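Side-chain contacts in uncharacterized protein (Thermus thermophilus HB8, PDB 4WVA), which hydrolyses mannosylglycerate to mannose and glycerate, and glucosylglycerate to glucose and glycerate, as a GH63 glycosidase with an (alpha/alpha)6 barrel: residues R17-V22 against L55-D60; A137-L142 against R243-L248; V155-W160 against Y212-L217. One frame throughout, in Å; residues are numbered along the deposited sequence. Where two conformers were deposited one is given.

All three contacts are largely buried, and no hydrogen bond joins the paired segments in any of them. Interaction 2, the only helix-to-helix pair, lies nearest the centre of the chain, about 14 Å from it, centre to centre; interactions 1 and 3 each lay a loop on a helix, at about 16 and 18 Å, and Ala19 of interaction 1 remains partly exposed. Helix 121-146 carries 137-142, meets Leu56 and Phe59 of interaction 1, and binds Val155 of interaction 3 through Arg146. Interaction 3 is nested in the chain loop that interaction 2 closes. Chemistry differs: sulfur against aromatic and methyl, leucine methyl on imidazole, and a phenyl rim on a carbonyl, a valine and an imidazole edge.

Interaction 1. Residues R17-V22 against L55-D60; sequences RGAFTV and LLCLFD
Ala19 and Phe20 close on Cys57 in a cysteine sulfur-aromatic contact that lays the loop after helix 4-15 against helix 48-62 of the (alpha/alpha)6 barrel. The sulfur interaction is slanted: Cys57 SG stands 5.2 Å from the centroid of the Phe20 ring, 67° off its normal, neither squarely over the face nor at the edge. It approaches the root of the side chain, with SG 4.0 Å from Phe20 CB and near the CD2 corner. Cys57 holds SG anti to its own backbone N (chi1 -178°), which carries the sulfur off the helix into the bend of the loop. Apolar packing continues on Ala19, whose methyl carbon CB lies 3.9 Å from Cys57 SG and nearly as close to Cys57 CB. The backbone also takes part, for Ala19 O rests 3.3 Å from Cys57 CB, a van der Waals contact of carbonyl on methylene. One helix side chain therefore meets two successive loop residues.

Hydrogen bonds lie beside the sulfur packing, some within the loop and some running from it to neighbouring helices. Gly18 has backbone angles at which a CB would jam against the preceding carbonyl, and the chain turns there to present Ala19. Farther along, Thr21 OG1 bonds with Glu54 of helix 48-62 and with Trp43. The Phe20 ring stacks with His75, and both Phe20 and Cys57 touch Gln31 of strand 31-32. This strand also holds Trp32, probably a substrate-binding residue, whose side chain is about 8 Å from that of Phe20. Across the base of the bend, Arg17 N donates to Phe20 O at 2.7 Å, while Arg17 CB sits 3.6 Å above one face of the Phe20 ring, displaced toward its rim.

Interaction 2. Residues A137-L142 against R243-L248; sequences AFHRWL and RANRDL
His139 of helix 121-146 projects toward Ala244 and Leu248, one turn apart on helix 235-254, and Asn245 beside Ala244. Leu248 reaches in from the opposite direction and sets its CD2 methyl over one face of the imidazole, a CH-pi contact with Leu248 CD2 4.0 Å from the ring centroid and 15° off the normal. Leu248 CG lies anti to the backbone N (chi1 -168°), and this directs the branch at the ring. The other two meet the ring at its edge: the methyl of Ala244 packs with its CB 3.8 Å from His139 NE2, and the amide of Asn245 slides past, its plane turned 63° from the ring. The modelled spacing of the Asn245 oxygen from the ring is doubtfully short; its ND2 is bonded to Tyr143 OH. His139 ND1 keeps a weak bond with Leu135 O, one turn back. Segments 137-142 and 243-248 run roughly antiparallel, at 140°, with axes 11.8 Å apart at closest, a separation bridged by the His139 side chain. Trp265 of helix 260-275 touches His139 and Asn245, Ala244 leans on Ala108 and Thr109 of helix 107-117, and Leu248 also touches Phe132 and Leu135 of helix 121-146.

Interaction 3. Residues V155-W160 against Y212-L217; sequences VIVHPW and YLFRRL
Phe214 directs the far rim of its ring at Val157 and His158, joining helix 201-216 to loop 155-160, both in the segment between helices 121-146 and 235-254 of this (alpha/alpha)6-barrel enzyme. Phe214 CZ lies 3.3 Å from Val157 O, which sits in the ring plane at its edge, and 3.6 Å from the Val157 CG2 methyl. The neighbouring corner, Phe214 CE2, is 4.0 Å from His158 CD2, near the imidazole plane at its edge. Ile224 of helix 221-227 touches both Val157 and Phe214.

His158 CG lies anti to the backbone N (chi1 -161°), which brings the imidazole against helix 201-216. Both imidazole nitrogens are engaged, which fixes the ring's rotation: NE2 bonds to Tyr207 O, and ND1 serves the loop backbone. Replacing His158 with an alanine would probably cost Tyr207 O and Trp160 N a hydrogen-bond partner each and open a gap beside the Phe214 edge. The probable proton donor Asp165 lies about 7 Å from His158 between side chains, and Trp160 touches it, so the loop probably borders the active site. Trp160 N reaches His158 ND1 at 3.1 Å with an N-H...N angle of 163°, 8° out of the imidazole plane.

Interaction 1. Residues R17-V22 against L55-D60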
loop_
_atom_site.group_PDB
_atom_site.type_symbol
_atom_site.label_atom_id
_atom_site.label_comp_id
_atom_site.label_asym_id
_atom_site.label_seq_id
_atom_site.Cartn_x
_atom_site.Cartn_y
_atom_site.Cartn_z
ATOM N N ARG A 17 37.782 19.052 -1.972
ATOM C CA ARG A 17 38.762 19.421 -0.945
ATOM C C ARG A 17 39.385 18.155 -0.342
ATOM O O ARG A 17 39.818 18.151 0.805
ATOM C CB ARG A 17 38.095 20.292 0.119
ATOM C CG ARG A 17 37.429 21.566 -0.408
ATOM C CD ARG A 17 38.429 22.574 -0.966
ATOM N NE ARG A 17 37.784 23.727 -1.615
ATOM C CZ ARG A 17 37.595 23.881 -2.929
ATOM N NH1 ARG A 17 38.025 22.981 -3.814
ATOM N NH2 ARG A 17 37.001 24.983 -3.374
ATOM N N GLY A 18 39.460 17.099 -1.137
ATOM C CA GLY A 18 39.977 15.812 -0.691
ATOM C C GLY A 18 38.867 14.877 -0.261
ATOM O O GLY A 18 38.498 13.957 -0.986
ATOM N N ALA A 19 38.372 15.098 0.946
ATOM C CA ALA A 19 37.401 14.215 1.566
ATOM C C ALA A 19 35.961 14.665 1.356
ATOM O O ALA A 19 35.037 13.909 1.644
ATOM C CB ALA A 19 37.683 14.135 3.056
ATOM N N PHE A 20 35.762 15.891 0.884
ATOM C CA PHE A 20 34.420 16.408 0.627
ATOM C C PHE A 20 34.497 17.374 -0.540
ATOM O O PHE A 20 35.585 17.761 -0.966
ATOM C CB PHE A 20 33.821 17.090 1.859
ATOM C CG PHE A 20 34.482 18.399 2.213
ATOM C CD1 PHE A 20 33.980 19.602 1.749
ATOM C CD2 PHE A 20 35.609 18.409 3.025
ATOM C CE1 PHE A 20 34.626 20.801 2.044
ATOM C CE2 PHE A 20 36.247 19.600 3.331
ATOM C CZ PHE A 20 35.741 20.793 2.857
ATOM N N THR A 21 33.329 17.709 -1.080
ATOM C CA THR A 21 33.212 18.558 -2.242
ATOM C C THR A 21 32.376 19.768 -1.862
ATOM O O THR A 21 31.287 19.635 -1.293
ATOM C CB THR A 21 32.533 17.781 -3.384
ATOM O OG1 THR A 21 33.138 16.485 -3.504
ATOM C CG2 THR A 21 32.628 18.532 -4.675
ATOM N N VAL A 22 32.889 20.963 -2.104
ATOM C CA VAL A 22 32.060 22.150 -1.917
ATOM C C VAL A 22 30.960 22.210 -2.966
ATOM O O VAL A 22 31.186 21.848 -4.112
ATOM C CB VAL A 22 32.852 23.467 -1.941
ATOM C CG1 VAL A 22 33.887 23.462 -0.840
ATOM C CG2 VAL A 22 33.466 23.762 -3.307
ATOM N N LEU A 55 30.789 10.638 2.003
ATOM C CA LEU A 55 29.787 10.411 3.038
ATOM C C LEU A 55 30.445 10.059 4.373
ATOM O O LEU A 55 29.930 10.391 5.436
ATOM C CB LEU A 55 28.820 9.327 2.599
ATOM C CG LEU A 55 28.160 9.624 1.246
ATOM C CD1 LEU A 55 27.166 8.525 0.940
ATOM C CD2 LEU A 55 27.535 11.014 1.241
ATOM N N LEU A 56 31.581 9.373 4.344
ATOM C CA LEU A 56 32.309 9.141 5.597
ATOM C C LEU A 56 32.624 10.474 6.240
ATOM O O LEU A 56 32.499 10.649 7.462
ATOM C CB LEU A 56 33.620 8.399 5.348
ATOM C CG LEU A 56 33.498 6.952 4.892
ATOM C CD1 LEU A 56 34.863 6.379 4.528
ATOM C CD2 LEU A 56 32.878 6.149 5.997
ATOM N N CYS A 57 33.078 11.413 5.418
ATOM C CA CYS A 57 33.477 12.726 5.922
ATOM C C CYS A 57 32.283 13.455 6.549
ATOM O O CYS A 57 32.379 14.009 7.636
ATOM C CB CYS A 57 34.081 13.534 4.786
ATOM S SG CYS A 57 34.677 15.166 5.252
ATOM N N LEU A 58 31.147 13.458 5.842
ATOM C CA LEU A 58 29.928 14.065 6.351
ATOM C C LEU A 58 29.568 13.554 7.764
ATOM O O LEU A 58 29.290 14.348 8.670
ATOM C CB LEU A 58 28.784 13.807 5.366
ATOM C CG LEU A 58 27.405 14.326 5.763
ATOM C CD1 LEU A 58 27.380 15.826 5.944
ATOM C CD2 LEU A 58 26.391 13.865 4.718
ATOM N N PHE A 59 29.581 12.234 7.955
ATOM C CA PHE A 59 29.228 11.669 9.260
ATOM C C PHE A 59 30.322 11.860 10.292
ATOM O O PHE A 59 30.059 12.254 11.446
ATOM C CB PHE A 59 28.857 10.194 9.141
ATOM C CG PHE A 59 27.450 9.981 8.680
ATOM C CD1 PHE A 59 26.409 9.968 9.588
ATOM C CD2 PHE A 59 27.162 9.843 7.336
ATOM C CE1 PHE A 59 25.105 9.790 9.173
ATOM C CE2 PHE A 59 25.865 9.656 6.916
ATOM C CZ PHE A 59 24.834 9.647 7.831
ATOM N N ASP A 60 31.559 11.587 9.888
ATOM C CA ASP A 60 32.685 11.633 10.846
ATOM C C ASP A 60 32.898 13.023 11.444
ATOM O O ASP A 60 33.165 13.152 12.652
ATOM C CB ASP A 60 33.974 11.157 10.173
ATOM C CG ASP A 60 34.056 9.661 10.046
ATOM O OD1 ASP A 60 33.314 8.957 10.736
ATOM O OD2 ASP A 60 34.892 9.187 9.254
#

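Interaction 2. Residues A137-L142 against R243-L248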
loop_
_atom_site.group_PDB
_atom_site.type_symbol
_atom_site.label_atom_id
_atom_site.label_comp_id
_atom_site.label_asym_id
_atom_site.label_seq_id
_atom_site.Cartn_x
_atom_site.Cartn_y
_atom_site.Cartn_z
ATOM N N ALA A 137 21.186 6.225 13.623
ATOM C CA ALA A 137 21.156 7.220 14.697
ATOM C C ALA A 137 20.611 8.559 14.217
ATOM O O ALA A 137 19.927 9.264 14.958
ATOM C CB ALA A 137 22.544 7.387 15.306
ATOM N N PHE A 138 20.901 8.918 12.963
ATOM C CA PHE A 138 20.366 10.125 12.376
ATOM C C PHE A 138 18.836 10.016 12.204
ATOM O O PHE A 138 18.092 10.923 12.578
ATOM C CB PHE A 138 21.075 10.416 11.037
ATOM C CG PHE A 138 20.522 11.587 10.259
ATOM C CD1 PHE A 138 20.000 12.719 10.887
ATOM C CD2 PHE A 138 20.566 11.574 8.869
ATOM C CE1 PHE A 138 19.519 13.787 10.170
ATOM C CE2 PHE A 138 20.098 12.649 8.142
ATOM C CZ PHE A 138 19.569 13.755 8.784
ATOM N N HIS A 139 18.372 8.902 11.642
ATOM C CA HIS A 139 16.943 8.708 11.464
ATOM C C HIS A 139 16.252 8.702 12.838
ATOM O O HIS A 139 15.208 9.321 13.023
ATOM C CB HIS A 139 16.670 7.415 10.712
ATOM C CG HIS A 139 16.892 7.493 9.227
ATOM N ND1 HIS A 139 18.014 8.053 8.639
ATOM C CD2 HIS A 139 16.125 7.046 8.214
ATOM C CE1 HIS A 139 17.910 7.946 7.319
ATOM N NE2 HIS A 139 16.786 7.317 7.041
ATOM N N ARG A 140 16.859 8.036 13.806
ATOM C CA ARG A 140 16.295 8.016 15.152
ATOM C C ARG A 140 16.159 9.419 15.748
ATOM O O ARG A 140 15.146 9.734 16.363
ATOM C CB ARG A 140 17.134 7.129 16.053
ATOM C CG ARG A 140 16.549 6.969 17.433
ATOM C CD ARG A 140 17.449 6.092 18.256
ATOM N NE ARG A 140 17.547 4.740 17.706
ATOM C CZ ARG A 140 18.657 4.136 17.317
ATOM N NH1 ARG A 140 19.845 4.742 17.388
ATOM N NH2 ARG A 140 18.578 2.886 16.874
ATOM N N TRP A 141 17.198 10.248 15.580
ATOM C CA TRP A 141 17.161 11.631 16.010
ATOM C C TRP A 141 16.005 12.387 15.362
ATOM O O TRP A 141 15.307 13.157 16.021
ATOM C CB TRP A 141 18.515 12.332 15.730
ATOM C CG TRP A 141 18.475 13.745 16.142
ATOM C CD1 TRP A 141 18.735 14.231 17.391
ATOM C CD2 TRP A 141 18.078 14.864 15.350
ATOM N NE1 TRP A 141 18.529 15.580 17.426
ATOM C CE2 TRP A 141 18.125 16.000 16.189
ATOM C CE3 TRP A 141 17.688 15.024 14.014
ATOM C CZ2 TRP A 141 17.810 17.273 15.734
ATOM C CZ3 TRP A 141 17.369 16.292 13.571
ATOM C CH2 TRP A 141 17.430 17.393 14.426
ATOM N N LEU A 142 15.815 12.201 14.059
ATOM C CA LEU A 142 14.744 12.882 13.376
ATOM C C LEU A 142 13.391 12.633 14.049
ATOM O O LEU A 142 12.673 13.577 14.329
ATOM C CB LEU A 142 14.699 12.495 11.883
ATOM C CG LEU A 142 15.805 13.041 10.992
ATOM C CD1 LEU A 142 15.768 12.338 9.640
ATOM C CD2 LEU A 142 15.683 14.542 10.792
ATOM N N ARG A 243 11.663 7.500 1.410
ATOM C CA ARG A 243 12.527 6.749 0.502
ATOM C C ARG A 243 13.773 6.248 1.229
ATOM O O ARG A 243 14.155 5.079 1.081
ATOM C CB ARG A 243 12.906 7.578 -0.719
ATOM C CG ARG A 243 13.886 6.901 -1.664
ATOM C CD ARG A 243 13.444 5.549 -2.196
ATOM N NE ARG A 243 14.454 4.999 -3.094
ATOM C CZ ARG A 243 14.528 5.243 -4.411
ATOM N NH1 ARG A 243 13.639 6.000 -5.017
ATOM N NH2 ARG A 243 15.502 4.710 -5.128
ATOM N N ALA A 244 14.383 7.117 2.030
ATOM C CA ALA A 244 15.595 6.769 2.731
ATOM C C ALA A 244 15.345 5.653 3.751
ATOM O O ALA A 244 16.185 4.777 3.902
ATOM C CB ALA A 244 16.193 7.996 3.387
ATOM N N ASN A 245 14.207 5.694 4.446
ATOM C CA ASN A 245 13.810 4.600 5.357
ATOM C C ASN A 245 13.681 3.255 4.636
ATOM O O ASN A 245 14.180 2.231 5.125
ATOM C CB ASN A 245 12.490 4.888 6.069
ATOM C CG ASN A 245 12.624 5.893 7.197
ATOM O OD1 ASN A 245 13.644 5.948 7.875
ATOM N ND2 ASN A 245 11.586 6.671 7.420
ATOM N N ARG A 246 13.033 3.249 3.479
ATOM C CA ARG A 246 12.930 2.030 2.686
ATOM C C ARG A 246 14.307 1.485 2.319
ATOM O O ARG A 246 14.560 0.265 2.369
ATOM C CB ARG A 246 12.138 2.294 1.394
ATOM C CG ARG A 246 10.701 2.684 1.644
ATOM C CD ARG A 246 9.763 1.527 1.594
ATOM N NE ARG A 246 8.367 1.959 1.754
ATOM C CZ ARG A 246 7.358 1.108 1.824
ATOM N NH1 ARG A 246 7.589 -0.204 1.720
ATOM N NH2 ARG A 246 6.114 1.561 2.006
ATOM N N ASP A 247 15.208 2.380 1.931
ATOM C CA ASP A 247 16.547 1.964 1.557
ATOM C C ASP A 247 17.407 1.540 2.764
ATOM O O ASP A 247 18.210 0.601 2.647
ATOM C CB ASP A 247 17.220 3.045 0.715
ATOM C CG ASP A 247 16.555 3.213 -0.636
ATOM O OD1 ASP A 247 16.047 2.196 -1.153
ATOM O OD2 ASP A 247 16.490 4.339 -1.145
ATOM N N LEU A 248 17.219 2.200 3.904
ATOM C CA LEU A 248 17.877 1.814 5.141
ATOM C C LEU A 248 17.442 0.426 5.619
ATOM O O LEU A 248 18.264 -0.351 6.112
ATOM C CB LEU A 248 17.642 2.851 6.236
ATOM C CG LEU A 248 18.498 2.703 7.492
ATOM C CD1 LEU A 248 19.979 2.889 7.178
ATOM C CD2 LEU A 248 18.032 3.702 8.531
#

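Interaction 3. Residues V155-W160 against Y212-L217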
loop_
_atom_site.group_PDB
_atom_site.type_symbol
_atom_site.label_atom_id
_atom_site.label_comp_id
_atom_site.label_asym_id
_atom_site.label_seq_id
_atom_site.Cartn_x
_atom_site.Cartn_y
_atom_site.Cartn_z
ATOM N N VAL A 155 8.842 17.219 11.342
ATOM C CA VAL A 155 8.701 18.657 11.238
ATOM C C VAL A 155 10.058 19.328 10.960
ATOM O O VAL A 155 11.066 18.940 11.586
ATOM C CB VAL A 155 8.188 19.176 12.595
ATOM C CG1 VAL A 155 8.051 20.691 12.606
ATOM C CG2 VAL A 155 6.863 18.505 12.927
ATOM N N ILE A 156 10.077 20.312 10.073
ATOM C CA ILE A 156 11.212 21.228 9.950
ATOM C C ILE A 156 10.876 22.513 10.701
ATOM O O ILE A 156 9.730 22.989 10.689
ATOM C CB ILE A 156 11.639 21.506 8.496
ATOM C CG1 ILE A 156 10.511 22.089 7.641
ATOM C CG2 ILE A 156 12.227 20.239 7.869
ATOM C CD1 ILE A 156 10.964 22.665 6.313
ATOM N N VAL A 157 11.894 23.067 11.365
ATOM C CA VAL A 157 11.758 24.306 12.118
ATOM C C VAL A 157 12.443 25.490 11.437
ATOM O O VAL A 157 12.364 26.618 11.934
ATOM C CB VAL A 157 12.262 24.116 13.565
ATOM C CG1 VAL A 157 11.403 23.057 14.270
ATOM C CG2 VAL A 157 13.735 23.726 13.599
ATOM N N HIS A 158 13.068 25.251 10.282
ATOM C CA HIS A 158 13.705 26.310 9.541
ATOM C C HIS A 158 13.541 26.005 8.058
ATOM O O HIS A 158 13.774 24.863 7.679
ATOM C CB HIS A 158 15.193 26.373 9.911
ATOM C CG HIS A 158 15.828 27.681 9.568
ATOM N ND1 HIS A 158 15.946 28.121 8.272
ATOM C CD2 HIS A 158 16.331 28.666 10.349
ATOM C CE1 HIS A 158 16.488 29.331 8.261
ATOM N NE2 HIS A 158 16.747 29.674 9.514
ATOM N N PRO A 159 13.184 27.000 7.234
ATOM C CA PRO A 159 13.064 26.753 5.786
ATOM C C PRO A 159 14.351 26.176 5.156
ATOM O O PRO A 159 14.282 25.432 4.166
ATOM C CB PRO A 159 12.720 28.132 5.211
ATOM C CG PRO A 159 13.118 29.109 6.275
ATOM C CD PRO A 159 12.857 28.403 7.566
ATOM N N TRP A 160 15.514 26.506 5.712
ATOM C CA TRP A 160 16.788 25.933 5.245
ATOM C C TRP A 160 16.781 24.406 5.281
ATOM O O TRP A 160 17.450 23.769 4.458
ATOM C CB TRP A 160 17.999 26.446 6.049
ATOM C CG TRP A 160 18.499 27.816 5.616
ATOM C CD1 TRP A 160 18.431 28.332 4.372
ATOM C CD2 TRP A 160 19.204 28.788 6.416
ATOM N NE1 TRP A 160 19.023 29.582 4.334
ATOM C CE2 TRP A 160 19.490 29.886 5.582
ATOM C CE3 TRP A 160 19.594 28.844 7.760
ATOM C CZ2 TRP A 160 20.158 31.026 6.044
ATOM C CZ3 TRP A 160 20.239 29.986 8.221
ATOM C CH2 TRP A 160 20.520 31.050 7.362
ATOM N N TYR A 212 18.861 32.703 15.666
ATOM C CA TYR A 212 19.139 33.328 16.964
ATOM C C TYR A 212 18.272 32.727 18.060
ATOM O O TYR A 212 18.748 32.504 19.173
ATOM C CB TYR A 212 18.961 34.852 16.912
ATOM C CG TYR A 212 19.939 35.580 16.003
ATOM C CD1 TYR A 212 21.270 35.190 15.919
ATOM C CD2 TYR A 212 19.530 36.666 15.235
ATOM C CE1 TYR A 212 22.162 35.849 15.094
ATOM C CE2 TYR A 212 20.418 37.329 14.405
ATOM C CZ TYR A 212 21.731 36.912 14.346
ATOM O OH TYR A 212 22.629 37.557 13.529
ATOM N N LEU A 213 17.009 32.439 17.752
ATOM C CA LEU A 213 16.141 31.750 18.713
ATOM C C LEU A 213 16.730 30.383 19.083
ATOM O O LEU A 213 16.850 30.043 20.256
ATOM C CB LEU A 213 14.715 31.591 18.169
ATOM C CG LEU A 213 13.766 30.736 19.016
ATOM C CD1 LEU A 213 13.558 31.418 20.372
ATOM C CD2 LEU A 213 12.450 30.488 18.313
ATOM N N PHE A 214 17.094 29.583 18.081
ATOM C CA PHE A 214 17.627 28.252 18.361
ATOM C C PHE A 214 18.918 28.304 19.177
ATOM O O PHE A 214 19.123 27.484 20.076
ATOM C CB PHE A 214 17.872 27.470 17.059
ATOM C CG PHE A 214 16.668 27.380 16.154
ATOM C CD1 PHE A 214 15.365 27.525 16.639
ATOM C CD2 PHE A 214 16.840 27.079 14.810
ATOM C CE1 PHE A 214 14.273 27.416 15.788
ATOM C CE2 PHE A 214 15.752 26.984 13.965
ATOM C CZ PHE A 214 14.479 27.160 14.444
ATOM N N ARG A 215 19.774 29.273 18.850
ATOM C CA ARG A 215 21.046 29.473 19.542
ATOM C C ARG A 215 20.790 29.855 20.992
ATOM O O ARG A 215 21.433 29.324 21.895
ATOM C CB ARG A 215 21.884 30.555 18.835
ATOM C CG ARG A 215 23.320 30.683 19.345
ATOM C CD ARG A 215 24.094 31.748 18.584
ATOM N NE ARG A 215 23.607 33.095 18.873
ATOM C CZ ARG A 215 24.005 34.212 18.256
ATOM N NH1 ARG A 215 24.908 34.177 17.279
ATOM N NH2 ARG A 215 23.487 35.381 18.617
ATOM N N ARG A 216 19.830 30.748 21.219
ATOM C CA ARG A 216 19.460 31.155 22.578
ATOM C C ARG A 216 18.994 29.958 23.405
ATOM O O ARG A 216 19.294 29.848 24.593
ATOM C CB ARG A 216 18.376 32.230 22.509
ATOM C CG ARG A 216 17.883 32.742 23.848
ATOM C CD ARG A 216 17.197 34.092 23.698
ATOM N NE ARG A 216 15.922 34.032 22.979
ATOM C CZ ARG A 216 14.764 33.618 23.501
ATOM N NH1 ARG A 216 14.691 33.176 24.755
ATOM N NH2 ARG A 216 13.665 33.626 22.754
ATOM N N LEU A 217 18.297 29.031 22.754
ATOM C CA LEU A 217 17.825 27.808 23.387
ATOM C C LEU A 217 18.881 26.700 23.441
ATOM O O LEU A 217 18.568 25.553 23.772
ATOM C CB LEU A 217 16.570 27.316 22.647
ATOM C CG LEU A 217 15.381 28.277 22.627
ATOM C CD1 LEU A 217 14.261 27.719 21.766
ATOM C CD2 LEU A 217 14.889 28.555 24.039
#